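Local coordinates for protein putative TetR-family transcriptional regulator (Rhodococcus sp., PDB 2G3B) that probably binds operator DNA through an N-terminal helix-turn-helix and represses transcription, at the interface of chains A and B. Residues are numbered along the deposited sequence; one frame, centred on the assembly and turned at random. Chains: chain A/B, putative TetR-family transcriptional regulator.

Contact 1: the interface of chains A and B. Residues chain A 157-158, 161-162, 165, 171, 179; chain B 153-154, 157, 160.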
ATOM      1  N   ALA A 157      -2.297  -7.636  -2.730  1.00 29.01           N
ATOM      2  CA  ALA A 157      -1.544  -6.794  -1.787  1.00 30.32           C
ATOM      3  C   ALA A 157      -0.239  -6.262  -2.421  1.00 30.15           C
ATOM      4  O   ALA A 157       0.155  -5.100  -2.201  1.00 30.39           O
ATOM      5  CB  ALA A 157      -1.252  -7.546  -0.461  1.00 28.67           C
ATOM      6  N   LEU A 158       0.442  -7.114  -3.183  1.00 30.07           N
ATOM      7  CA  LEU A 158       1.630  -6.715  -3.978  1.00 29.51           C
ATOM      8  C   LEU A 158       1.314  -5.580  -4.976  1.00 30.48           C
ATOM      9  O   LEU A 158       2.027  -4.580  -5.057  1.00 30.47           O
ATOM     10  CB  LEU A 158       2.262  -7.932  -4.724  1.00 30.48           C
ATOM     11  CG  LEU A 158       3.396  -7.586  -5.709  1.00 29.97           C
ATOM     12  CD1 LEU A 158       4.638  -6.924  -4.917  1.00 27.77           C
ATOM     13  CD2 LEU A 158       3.831  -8.787  -6.591  1.00 30.50           C
ATOM     14  N   GLY A 161       0.977  -2.377  -2.838  1.00 28.82           N
ATOM     15  CA  GLY A 161       2.299  -1.894  -2.389  1.00 28.86           C
ATOM     16  C   GLY A 161       3.109  -1.291  -3.529  1.00 29.31           C
ATOM     17  O   GLY A 161       3.740  -0.223  -3.343  1.00 29.19           O
ATOM     18  N   LEU A 162       3.127  -1.958  -4.684  1.00 26.67           N
ATOM     19  CA  LEU A 162       3.825  -1.384  -5.834  1.00 29.59           C
ATOM     20  C   LEU A 162       3.185  -0.085  -6.259  1.00 29.32           C
ATOM     21  O   LEU A 162       3.901   0.846  -6.607  1.00 30.56           O
ATOM     22  CB  LEU A 162       3.812  -2.340  -7.031  1.00 30.13           C
ATOM     23  CG  LEU A 162       4.736  -3.571  -6.834  1.00 30.32           C
ATOM     24  CD1 LEU A 162       4.482  -4.616  -7.910  1.00 30.29           C
ATOM     25  CD2 LEU A 162       6.214  -3.144  -6.849  1.00 27.66           C
ATOM     26  N   ARG A 165       4.217   2.979  -4.237  1.00 30.39           N
ATOM     27  CA  ARG A 165       5.527   3.509  -4.636  1.00 29.92           C
ATOM     28  C   ARG A 165       5.481   4.200  -5.995  1.00 30.88           C
ATOM     29  O   ARG A 165       6.129   5.227  -6.235  1.00 30.55           O
ATOM     30  CB  ARG A 165       6.499   2.319  -4.704  1.00 29.99           C
ATOM     31  CG  ARG A 165       6.817   1.748  -3.292  1.00 28.51           C
ATOM     32  CD  ARG A 165       8.108   0.937  -3.352  1.00 28.32           C
ATOM     33  NE  ARG A 165       8.284   0.230  -2.055  1.00 26.21           N
ATOM     34  CZ  ARG A 165       8.972  -0.895  -1.919  1.00 26.94           C
ATOM     35  NH1 ARG A 165       9.520  -1.446  -3.010  1.00 31.52           N
ATOM     36  NH2 ARG A 165       9.106  -1.452  -0.707  1.00 25.71           N
ATOM     37  N   ILE A 171       9.081   4.268  -8.153  1.00 31.83           N
ATOM     38  CA  ILE A 171       9.330   3.215  -9.082  1.00 31.94           C
ATOM     39  C   ILE A 171       8.614   3.608 -10.390  1.00 31.41           C
ATOM     40  O   ILE A 171       7.511   4.201 -10.342  1.00 29.09           O
ATOM     41  CB  ILE A 171       8.800   1.854  -8.496  1.00 31.69           C
ATOM     42  CG1 ILE A 171       9.307   0.705  -9.389  1.00 32.73           C
ATOM     43  CG2 ILE A 171       7.273   1.914  -8.354  1.00 32.05           C
ATOM     44  CD1 ILE A 171       8.943  -0.739  -8.964  1.00 34.06           C
ATOM     45  N   HIS A 179       7.971  -6.148 -12.608  1.00 30.24           N
ATOM     46  CA  HIS A 179       8.079  -6.945 -11.331  1.00 31.68           C
ATOM     47  C   HIS A 179       6.848  -7.824 -11.130  1.00 32.46           C
ATOM     48  O   HIS A 179       6.938  -8.964 -10.615  1.00 32.13           O
ATOM     49  CB  HIS A 179       8.202  -6.029 -10.101  1.00 31.79           C
ATOM     50  CG  HIS A 179       9.414  -5.139 -10.089  1.00 32.83           C
ATOM     51  ND1 HIS A 179      10.557  -5.411 -10.803  1.00 34.35           N
ATOM     52  CD2 HIS A 179       9.645  -3.963  -9.447  1.00 31.87           C
ATOM     53  CE1 HIS A 179      11.429  -4.440 -10.628  1.00 32.29           C
ATOM     54  NE2 HIS A 179      10.921  -3.581  -9.766  1.00 34.72           N
TER
ATOM     55  N   VAL B 153      12.767  -5.639  -4.394  1.00 32.28           N
ATOM     56  CA  VAL B 153      11.860  -4.449  -4.507  1.00 30.43           C
ATOM     57  C   VAL B 153      10.429  -5.001  -4.350  1.00 31.82           C
ATOM     58  O   VAL B 153       9.544  -4.392  -3.691  1.00 32.94           O
ATOM     59  CB  VAL B 153      11.997  -3.798  -5.892  1.00 31.04           C
ATOM     60  CG1 VAL B 153      10.736  -2.920  -6.202  1.00 29.50           C
ATOM     61  CG2 VAL B 153      13.318  -2.946  -6.044  1.00 32.57           C
ATOM     62  N   THR B 154      10.203  -6.186  -4.959  1.00 31.80           N
ATOM     63  CA  THR B 154       8.879  -6.852  -4.995  1.00 32.76           C
ATOM     64  C   THR B 154       8.509  -7.361  -3.603  1.00 33.55           C
ATOM     65  O   THR B 154       7.389  -7.124  -3.105  1.00 32.17           O
ATOM     66  CB  THR B 154       8.855  -7.963  -6.050  1.00 33.73           C
ATOM     67  OG1 THR B 154       9.142  -7.399  -7.344  1.00 33.63           O
ATOM     68  CG2 THR B 154       7.537  -8.749  -6.065  1.00 34.98           C
ATOM     69  N   ALA B 157       7.682  -4.450  -1.377  1.00 30.00           N
ATOM     70  CA  ALA B 157       6.416  -3.763  -1.751  1.00 30.69           C
ATOM     71  C   ALA B 157       5.249  -4.581  -1.268  1.00 30.83           C
ATOM     72  O   ALA B 157       4.209  -4.039  -0.903  1.00 30.91           O
ATOM     73  CB  ALA B 157       6.310  -3.564  -3.292  1.00 28.03           C
ATOM     74  N   GLU B 160       4.709  -3.679   2.269  1.00 29.89           N
ATOM     75  CA  GLU B 160       3.926  -2.403   2.350  1.00 32.51           C
ATOM     76  C   GLU B 160       2.423  -2.615   2.077  1.00 31.68           C
ATOM     77  O   GLU B 160       1.563  -2.084   2.832  1.00 32.43           O
ATOM     78  CB  GLU B 160       4.492  -1.309   1.400  1.00 30.93           C
ATOM     79  CG  GLU B 160       6.023  -1.022   1.716  1.00 32.22           C
ATOM     80  CD  GLU B 160       6.489   0.284   1.128  1.00 35.29           C
ATOM     81  OE1 GLU B 160       5.621   1.133   0.888  1.00 34.84           O
ATOM     82  OE2 GLU B 160       7.707   0.463   0.859  1.00 37.77           O
TER
HETATM   83  O   HOH W   1       3.538   1.292  -1.115  1.00 27.52           O
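A:Arg165 reaches over helix 148-167 of chain B to B:Glu160, in the C-terminal, BetI-type region of a TetR-family regulator, where helices of two copies pack as TetR-family dimers usually do. Among the polar contacts, the guanidinium grips the carboxylate side-on, with two nitrogens converging on one oxygen: NH2 of A:Arg165 lies 2.8 Å from OE2 of B:Glu160, and NE of A:Arg165 lies 3.0 Å from that OE2. The oxygen sits in the guanidinium plane, yet both N-H groups come to it from one face of the carboxylate, whose plane is turned 63° from the guanidinium. The arginine chain is extended from CG to NE, which carries the head across CA of B:Ala157, packed toward the rim of one guanidinium face. NH1 adds a weak bond to the backbone oxygen of B:Val153. A water joins the other carboxylate oxygen, OE1 of B:Glu160, to the carbonyl of A:Gly161.

Apolar contacts fill the adjoining stretch. CB of B:Ala157 meets CD2 of A:Leu162 at 3.6 Å. Both methyls of A:Leu158 touch the methyl CG2 of B:Thr154, the nearer pair being CD1 and CG2 at 3.6 Å. With CG1 anti to its backbone N (chi1 160°), B:Val153 directs that methyl to the imidazole of A:His179, 3.6 Å from CD2 of the histidine, and CD1 of A:Ile171 also touches it.

Contact 2: the interface of chains A and B. Residues chain A 105, 118, 122, 125-126, 156-157, 160; chain B 164-165, 170.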
ATOM      1  N   ARG A 105      -7.487   3.556   0.910  1.00 31.61           N
ATOM      2  CA  ARG A 105      -6.727   2.545   1.730  1.00 32.30           C
ATOM      3  C   ARG A 105      -5.997   3.215   2.931  1.00 32.61           C
ATOM      4  O   ARG A 105      -6.069   2.740   4.079  1.00 34.30           O
ATOM      5  CB  ARG A 105      -5.772   1.742   0.827  1.00 30.03           C
ATOM      6  CG  ARG A 105      -4.736   0.945   1.592  1.00 32.24           C
ATOM      7  CD  ARG A 105      -5.338  -0.285   2.275  1.00 27.62           C
ATOM      8  NE  ARG A 105      -5.941  -1.216   1.321  1.00 28.84           N
ATOM      9  CZ  ARG A 105      -6.897  -2.088   1.622  1.00 32.38           C
ATOM     10  NH1 ARG A 105      -7.373  -2.199   2.873  1.00 30.50           N
ATOM     11  NH2 ARG A 105      -7.378  -2.863   0.670  1.00 33.03           N
ATOM     12  N   LEU A 118     -14.446  -0.880   2.308  1.00 31.79           N
ATOM     13  CA  LEU A 118     -13.171  -1.161   1.646  1.00 31.74           C
ATOM     14  C   LEU A 118     -12.851  -2.655   1.684  1.00 30.35           C
ATOM     15  O   LEU A 118     -12.333  -3.196   0.714  1.00 31.87           O
ATOM     16  CB  LEU A 118     -12.018  -0.386   2.317  1.00 30.96           C
ATOM     17  CG  LEU A 118     -10.583  -0.549   1.774  1.00 30.87           C
ATOM     18  CD1 LEU A 118     -10.507  -0.298   0.240  1.00 28.09           C
ATOM     19  CD2 LEU A 118      -9.632   0.365   2.532  1.00 32.55           C
ATOM     20  N   THR A 122     -12.382  -4.831  -1.562  1.00 31.51           N
ATOM     21  CA  THR A 122     -11.098  -5.527  -1.730  1.00 31.37           C
ATOM     22  C   THR A 122     -11.361  -7.041  -1.869  1.00 31.91           C
ATOM     23  O   THR A 122     -10.737  -7.716  -2.725  1.00 31.76           O
ATOM     24  CB  THR A 122     -10.157  -5.268  -0.531  1.00 32.59           C
ATOM     25  OG1 THR A 122      -9.919  -3.879  -0.439  1.00 30.28           O
ATOM     26  CG2 THR A 122      -8.802  -6.028  -0.669  1.00 32.28           C
ATOM     27  N   TRP A 125     -12.259  -7.935  -5.423  1.00 28.66           N
ATOM     28  CA  TRP A 125     -11.068  -7.962  -6.268  1.00 29.80           C
ATOM     29  C   TRP A 125     -10.272  -9.247  -6.025  1.00 29.84           C
ATOM     30  O   TRP A 125      -9.892  -9.975  -6.969  1.00 30.90           O
ATOM     31  CB  TRP A 125     -10.204  -6.718  -5.963  1.00 29.25           C
ATOM     32  CG  TRP A 125      -8.901  -6.611  -6.698  1.00 28.38           C
ATOM     33  CD1 TRP A 125      -8.548  -7.222  -7.892  1.00 30.09           C
ATOM     34  CD2 TRP A 125      -7.755  -5.832  -6.282  1.00 28.33           C
ATOM     35  NE1 TRP A 125      -7.220  -6.856  -8.213  1.00 29.97           N
ATOM     36  CE2 TRP A 125      -6.727  -6.031  -7.238  1.00 30.10           C
ATOM     37  CE3 TRP A 125      -7.493  -5.032  -5.155  1.00 29.06           C
ATOM     38  CZ2 TRP A 125      -5.468  -5.413  -7.133  1.00 33.38           C
ATOM     39  CZ3 TRP A 125      -6.246  -4.426  -5.029  1.00 29.32           C
ATOM     40  CH2 TRP A 125      -5.246  -4.618  -6.011  1.00 32.28           C
ATOM     41  N   VAL A 126     -10.008  -9.513  -4.768  1.00 30.04           N
ATOM     42  CA  VAL A 126      -9.310 -10.750  -4.370  1.00 29.82           C
ATOM     43  C   VAL A 126      -9.975 -12.025  -4.963  1.00 30.14           C
ATOM     44  O   VAL A 126      -9.306 -12.934  -5.459  1.00 30.60           O
ATOM     45  CB  VAL A 126      -9.280 -10.818  -2.826  1.00 30.94           C
ATOM     46  CG1 VAL A 126      -8.819 -12.236  -2.350  1.00 27.11           C
ATOM     47  CG2 VAL A 126      -8.260  -9.751  -2.271  1.00 31.67           C
ATOM     48  N   THR A 156      -2.719  -9.390  -4.819  1.00 31.91           N
ATOM     49  CA  THR A 156      -3.400  -8.084  -4.858  1.00 30.79           C
ATOM     50  C   THR A 156      -2.741  -7.121  -3.883  1.00 30.52           C
ATOM     51  O   THR A 156      -2.675  -5.913  -4.151  1.00 29.99           O
ATOM     52  CB  THR A 156      -4.882  -8.191  -4.587  1.00 30.21           C
ATOM     53  OG1 THR A 156      -5.080  -8.813  -3.323  1.00 31.77           O
ATOM     54  CG2 THR A 156      -5.589  -8.998  -5.718  1.00 28.83           C
ATOM     55  N   ALA A 157      -2.297  -7.636  -2.730  1.00 29.01           N
ATOM     56  CA  ALA A 157      -1.544  -6.794  -1.787  1.00 30.32           C
ATOM     57  C   ALA A 157      -0.239  -6.262  -2.421  1.00 30.15           C
ATOM     58  O   ALA A 157       0.155  -5.100  -2.201  1.00 30.39           O
ATOM     59  CB  ALA A 157      -1.252  -7.546  -0.461  1.00 28.67           C
ATOM     60  N   GLU A 160      -1.069  -3.325  -4.590  1.00 30.74           N
ATOM     61  CA  GLU A 160      -1.262  -2.120  -3.797  1.00 33.25           C
ATOM     62  C   GLU A 160       0.074  -1.525  -3.302  1.00 31.55           C
ATOM     63  O   GLU A 160       0.264  -0.331  -3.322  1.00 30.05           O
ATOM     64  CB  GLU A 160      -2.162  -2.464  -2.580  1.00 32.41           C
ATOM     65  CG  GLU A 160      -3.667  -2.567  -2.975  1.00 34.61           C
ATOM     66  CD  GLU A 160      -4.564  -2.525  -1.729  1.00 39.30           C
ATOM     67  OE1 GLU A 160      -4.415  -1.599  -0.890  1.00 48.86           O
ATOM     68  OE2 GLU A 160      -5.411  -3.407  -1.568  1.00 44.86           O
TER
ATOM     69  N   GLY B 164      -0.558  -2.269   4.831  1.00 33.49           N
ATOM     70  CA  GLY B 164      -1.678  -1.311   4.741  1.00 31.63           C
ATOM     71  C   GLY B 164      -3.009  -1.975   5.086  1.00 32.63           C
ATOM     72  O   GLY B 164      -3.872  -1.352   5.730  1.00 34.60           O
ATOM     73  N   ARG B 165      -3.214  -3.232   4.661  1.00 31.37           N
ATOM     74  CA  ARG B 165      -4.412  -3.977   5.036  1.00 32.55           C
ATOM     75  C   ARG B 165      -4.500  -4.343   6.513  1.00 32.80           C
ATOM     76  O   ARG B 165      -5.582  -4.251   7.118  1.00 33.40           O
ATOM     77  CB  ARG B 165      -4.509  -5.249   4.212  1.00 33.54           C
ATOM     78  CG  ARG B 165      -4.740  -4.891   2.727  1.00 32.80           C
ATOM     79  CD  ARG B 165      -5.031  -6.095   1.961  1.00 35.02           C
ATOM     80  NE  ARG B 165      -5.089  -5.744   0.546  1.00 35.40           N
ATOM     81  CZ  ARG B 165      -5.277  -6.624  -0.423  1.00 34.96           C
ATOM     82  NH1 ARG B 165      -5.471  -7.906  -0.122  1.00 34.78           N
ATOM     83  NH2 ARG B 165      -5.276  -6.210  -1.677  1.00 30.98           N
ATOM     84  N   GLU B 170      -8.027  -5.297   8.286  1.00 34.32           N
ATOM     85  CA  GLU B 170      -8.644  -6.098   7.266  1.00 34.67           C
ATOM     86  C   GLU B 170      -8.064  -7.500   7.260  1.00 35.37           C
ATOM     87  O   GLU B 170      -8.715  -8.436   6.770  1.00 36.54           O
ATOM     88  CB  GLU B 170      -8.435  -5.430   5.893  1.00 34.71           C
ATOM     89  CG  GLU B 170      -9.381  -5.946   4.846  1.00 34.13           C
ATOM     90  CD  GLU B 170      -9.237  -5.133   3.563  1.00 33.30           C
ATOM     91  OE1 GLU B 170      -9.520  -3.927   3.584  1.00 34.99           O
ATOM     92  OE2 GLU B 170      -8.819  -5.687   2.564  1.00 35.90           O
TER
HETATM   93  O   HOH W   2      -3.560   1.550   4.815  1.00 37.29           O
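OE2 of A:Glu160 accepts hydrogen bonds from two arginines, one in each chain. NH2 of B:Arg165 lies 2.8 Å from OE2 of A:Glu160, with a longer bond from NE; NH2 of A:Arg105 lies 3.0 Å from that OE2. The two arginines use different geometry. A:Arg105 grips A:Glu160 with its NE/NH2 side, one nitrogen to each oxygen, each at a syn lone pair, the oxygens somewhat tilted from the guanidinium plane, whereas B:Arg165 puts NE above the carboxylate plane and NH2 on the anti side, 34° out of it. The paired positive groups would be expected to stabilise a charged glutamate.

The guanidinium of B:Arg165 is sandwiched between chain A groups, which limit its rotation: the methyl CG2 of A:Thr122 stands over the centre of one face, 3.6 Å from CZ of B:Arg165, and CA of A:Ala157 lies toward the rim of the other. At its edge, NH2 of B:Arg165 donates to the hydroxyl OG1 of A:Thr156 at 3.1 Å.

A:Arg105 bends at chi2 and chi3, which brings its head back to A:Glu160 while NH1 points to the partner. NH1 of A:Arg105 meets OE1 of B:Glu170 at 2.8 Å in a nearly straight bond, 173° at the hydrogen, from above the carboxylate plane. This alternating network of charges ties the end of helix 148-167 of chain B and the following loop to chain A, and so presumably supports the dimer expected of a TetR-family protein.

Contact 3: the interface of chains A and B. Residues chain A 161, 164-165, 168, 170; chain B 105, 118-119, 122, 160.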
ATOM      1  N   GLY A 161       0.977  -2.377  -2.838  1.00 28.82           N
ATOM      2  CA  GLY A 161       2.299  -1.894  -2.389  1.00 28.86           C
ATOM      3  C   GLY A 161       3.109  -1.291  -3.529  1.00 29.31           C
ATOM      4  O   GLY A 161       3.740  -0.223  -3.343  1.00 29.19           O
ATOM      5  N   GLY A 164       1.554   2.071  -4.471  1.00 29.14           N
ATOM      6  CA  GLY A 164       1.882   3.146  -3.512  1.00 30.75           C
ATOM      7  C   GLY A 164       3.217   3.789  -3.868  1.00 31.28           C
ATOM      8  O   GLY A 164       3.367   5.017  -3.777  1.00 33.09           O
ATOM      9  N   ARG A 165       4.217   2.979  -4.237  1.00 30.39           N
ATOM     10  CA  ARG A 165       5.527   3.509  -4.636  1.00 29.92           C
ATOM     11  C   ARG A 165       5.481   4.200  -5.995  1.00 30.88           C
ATOM     12  O   ARG A 165       6.129   5.227  -6.235  1.00 30.55           O
ATOM     13  CB  ARG A 165       6.499   2.319  -4.704  1.00 29.99           C
ATOM     14  CG  ARG A 165       6.817   1.748  -3.292  1.00 28.51           C
ATOM     15  CD  ARG A 165       8.108   0.937  -3.352  1.00 28.32           C
ATOM     16  NE  ARG A 165       8.284   0.230  -2.055  1.00 26.21           N
ATOM     17  CZ  ARG A 165       8.972  -0.895  -1.919  1.00 26.94           C
ATOM     18  NH1 ARG A 165       9.520  -1.446  -3.010  1.00 31.52           N
ATOM     19  NH2 ARG A 165       9.106  -1.452  -0.707  1.00 25.71           N
ATOM     20  N   CYS A 168       4.188   7.757  -5.815  1.00 33.39           N
ATOM     21  CA  CYS A 168       5.227   8.653  -5.267  1.00 33.55           C
ATOM     22  C   CYS A 168       6.385   8.882  -6.244  1.00 33.04           C
ATOM     23  O   CYS A 168       7.445   9.413  -5.861  1.00 31.92           O
ATOM     24  CB  CYS A 168       5.898   7.962  -4.031  1.00 34.00           C
ATOM     25  SG  CYS A 168       4.849   7.765  -2.655  1.00 39.15           S
ATOM     26  N   GLU A 170       8.461   6.704  -7.071  1.00 32.06           N
ATOM     27  CA  GLU A 170       9.618   5.974  -6.507  1.00 33.22           C
ATOM     28  C   GLU A 170      10.043   4.779  -7.387  1.00 32.58           C
ATOM     29  O   GLU A 170      11.190   4.302  -7.331  1.00 32.60           O
ATOM     30  CB  GLU A 170       9.239   5.444  -5.118  1.00 32.59           C
ATOM     31  CG  GLU A 170      10.393   4.913  -4.358  1.00 32.79           C
ATOM     32  CD  GLU A 170      10.044   4.746  -2.931  1.00 35.00           C
ATOM     33  OE1 GLU A 170       9.686   5.732  -2.252  1.00 31.18           O
ATOM     34  OE2 GLU A 170      10.155   3.627  -2.454  1.00 33.65           O
TER
ATOM     35  N   ARG B 105       4.107   7.193   3.768  1.00 33.73           N
ATOM     36  CA  ARG B 105       4.078   6.613   2.391  1.00 32.97           C
ATOM     37  C   ARG B 105       2.901   7.094   1.562  1.00 31.93           C
ATOM     38  O   ARG B 105       3.050   7.451   0.372  1.00 33.16           O
ATOM     39  CB  ARG B 105       4.067   5.059   2.474  1.00 33.29           C
ATOM     40  CG  ARG B 105       3.611   4.355   1.169  1.00 32.35           C
ATOM     41  CD  ARG B 105       4.541   4.633  -0.038  1.00 34.82           C
ATOM     42  NE  ARG B 105       5.818   3.930   0.165  1.00 31.82           N
ATOM     43  CZ  ARG B 105       6.938   4.160  -0.508  1.00 32.19           C
ATOM     44  NH1 ARG B 105       7.020   5.101  -1.450  1.00 30.55           N
ATOM     45  NH2 ARG B 105       8.006   3.441  -0.201  1.00 30.48           N
ATOM     46  N   LEU B 118      11.983   9.290   1.659  1.00 31.79           N
ATOM     47  CA  LEU B 118      11.268   7.999   1.580  1.00 31.65           C
ATOM     48  C   LEU B 118      11.921   7.012   0.620  1.00 32.53           C
ATOM     49  O   LEU B 118      12.031   5.820   0.956  1.00 33.04           O
ATOM     50  CB  LEU B 118       9.792   8.217   1.271  1.00 32.90           C
ATOM     51  CG  LEU B 118       8.781   7.091   1.240  1.00 33.34           C
ATOM     52  CD1 LEU B 118       8.653   6.505   2.660  1.00 31.07           C
ATOM     53  CD2 LEU B 118       7.413   7.676   0.849  1.00 31.28           C
ATOM     54  N   ALA B 119      12.364   7.500  -0.537  1.00 32.01           N
ATOM     55  CA  ALA B 119      13.037   6.673  -1.540  1.00 33.18           C
ATOM     56  C   ALA B 119      14.375   6.133  -0.943  1.00 33.03           C
ATOM     57  O   ALA B 119      14.651   4.948  -1.022  1.00 33.53           O
ATOM     58  CB  ALA B 119      13.309   7.510  -2.848  1.00 32.41           C
ATOM     59  N   THR B 122      13.738   3.737   1.910  1.00 32.39           N
ATOM     60  CA  THR B 122      13.204   2.488   1.353  1.00 32.84           C
ATOM     61  C   THR B 122      14.317   1.734   0.591  1.00 32.32           C
ATOM     62  O   THR B 122      14.343   0.474   0.611  1.00 32.73           O
ATOM     63  CB  THR B 122      11.974   2.759   0.436  1.00 34.09           C
ATOM     64  OG1 THR B 122      10.965   3.387   1.246  1.00 32.85           O
ATOM     65  CG2 THR B 122      11.376   1.429  -0.176  1.00 30.84           C
ATOM     66  N   GLU B 160       4.709  -3.679   2.269  1.00 29.89           N
ATOM     67  CA  GLU B 160       3.926  -2.403   2.350  1.00 32.51           C
ATOM     68  C   GLU B 160       2.423  -2.615   2.077  1.00 31.68           C
ATOM     69  O   GLU B 160       1.563  -2.084   2.832  1.00 32.43           O
ATOM     70  CB  GLU B 160       4.492  -1.309   1.400  1.00 30.93           C
ATOM     71  CG  GLU B 160       6.023  -1.022   1.716  1.00 32.22           C
ATOM     72  CD  GLU B 160       6.489   0.284   1.128  1.00 35.29           C
ATOM     73  OE1 GLU B 160       5.621   1.133   0.888  1.00 34.84           O
ATOM     74  OE2 GLU B 160       7.707   0.463   0.859  1.00 37.77           O
TER
HETATM   75  O   HOH W   3       3.538   1.292  -1.115  1.00 27.52           O
HETATM   76  O   HOH W   4       1.667   5.907  -1.561  1.00 30.58           O
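The guanidinium of B:Arg105 is sandwiched: CG of A:Arg165 stands over the centre of one face, 3.7 Å from CZ of B:Arg105, while CD2 of B:Leu118 covers the opposite face toward the rim. At its edge lie SG of A:Cys168 and the carboxylate of A:Glu170. The guanidinium of A:Arg165, already bound to B:Glu160, carries the methyl CG2 of B:Thr122 on one face.

B:Arg105 grips A:Glu170 end-on, one nitrogen to each oxygen. NH1 of B:Arg105 is 2.9 Å from OE1 of A:Glu170 and meets it 61° above the carboxylate plane; NH2 of B:Arg105 lies 3.1 Å from OE2, on the syn side. A:Glu170 has CG anti to its backbone N (chi1 -169°) and an extended chain, which sends the carboxylate across to CA of B:Ala119. Within chain B, NE of B:Arg105 bonds OE1 of B:Glu160 at 2.9 Å, and NH2 bonds its OE2, a pairing that likely fixes the orientation of both groups, each of which also bonds chain A. The bond from NH1 to SG of A:Cys168 is weak.

A water bridges the carbonyls of A:Gly164 and B:Arg105. The site fastens the loop after helix 148-167 of chain A to helices 92-107 and 115-139 of chain B, presumably steadying the dimer.

Contacts 1 and 3 adjoin, their C-alpha centres about 8 Å apart, and share A:Gly161, A:Arg165 and B:Glu160. Contact 2 lies about 13 Å from contact 1, sharing A:Ala157 with it, and about 16 Å from contact 3, of which it is essentially the two-fold counterpart with the chains exchanged. Helix 148-167 of both copies runs through all three, contact 1 adding helix 173-188 and contacts 2 and 3 helix 115-139 and the helix starting at residue 92. Apolar packing near the axis is thus flanked by paired charge networks, an arrangement consistent with a stable dimer that would set the spacing of two DNA-binding domains.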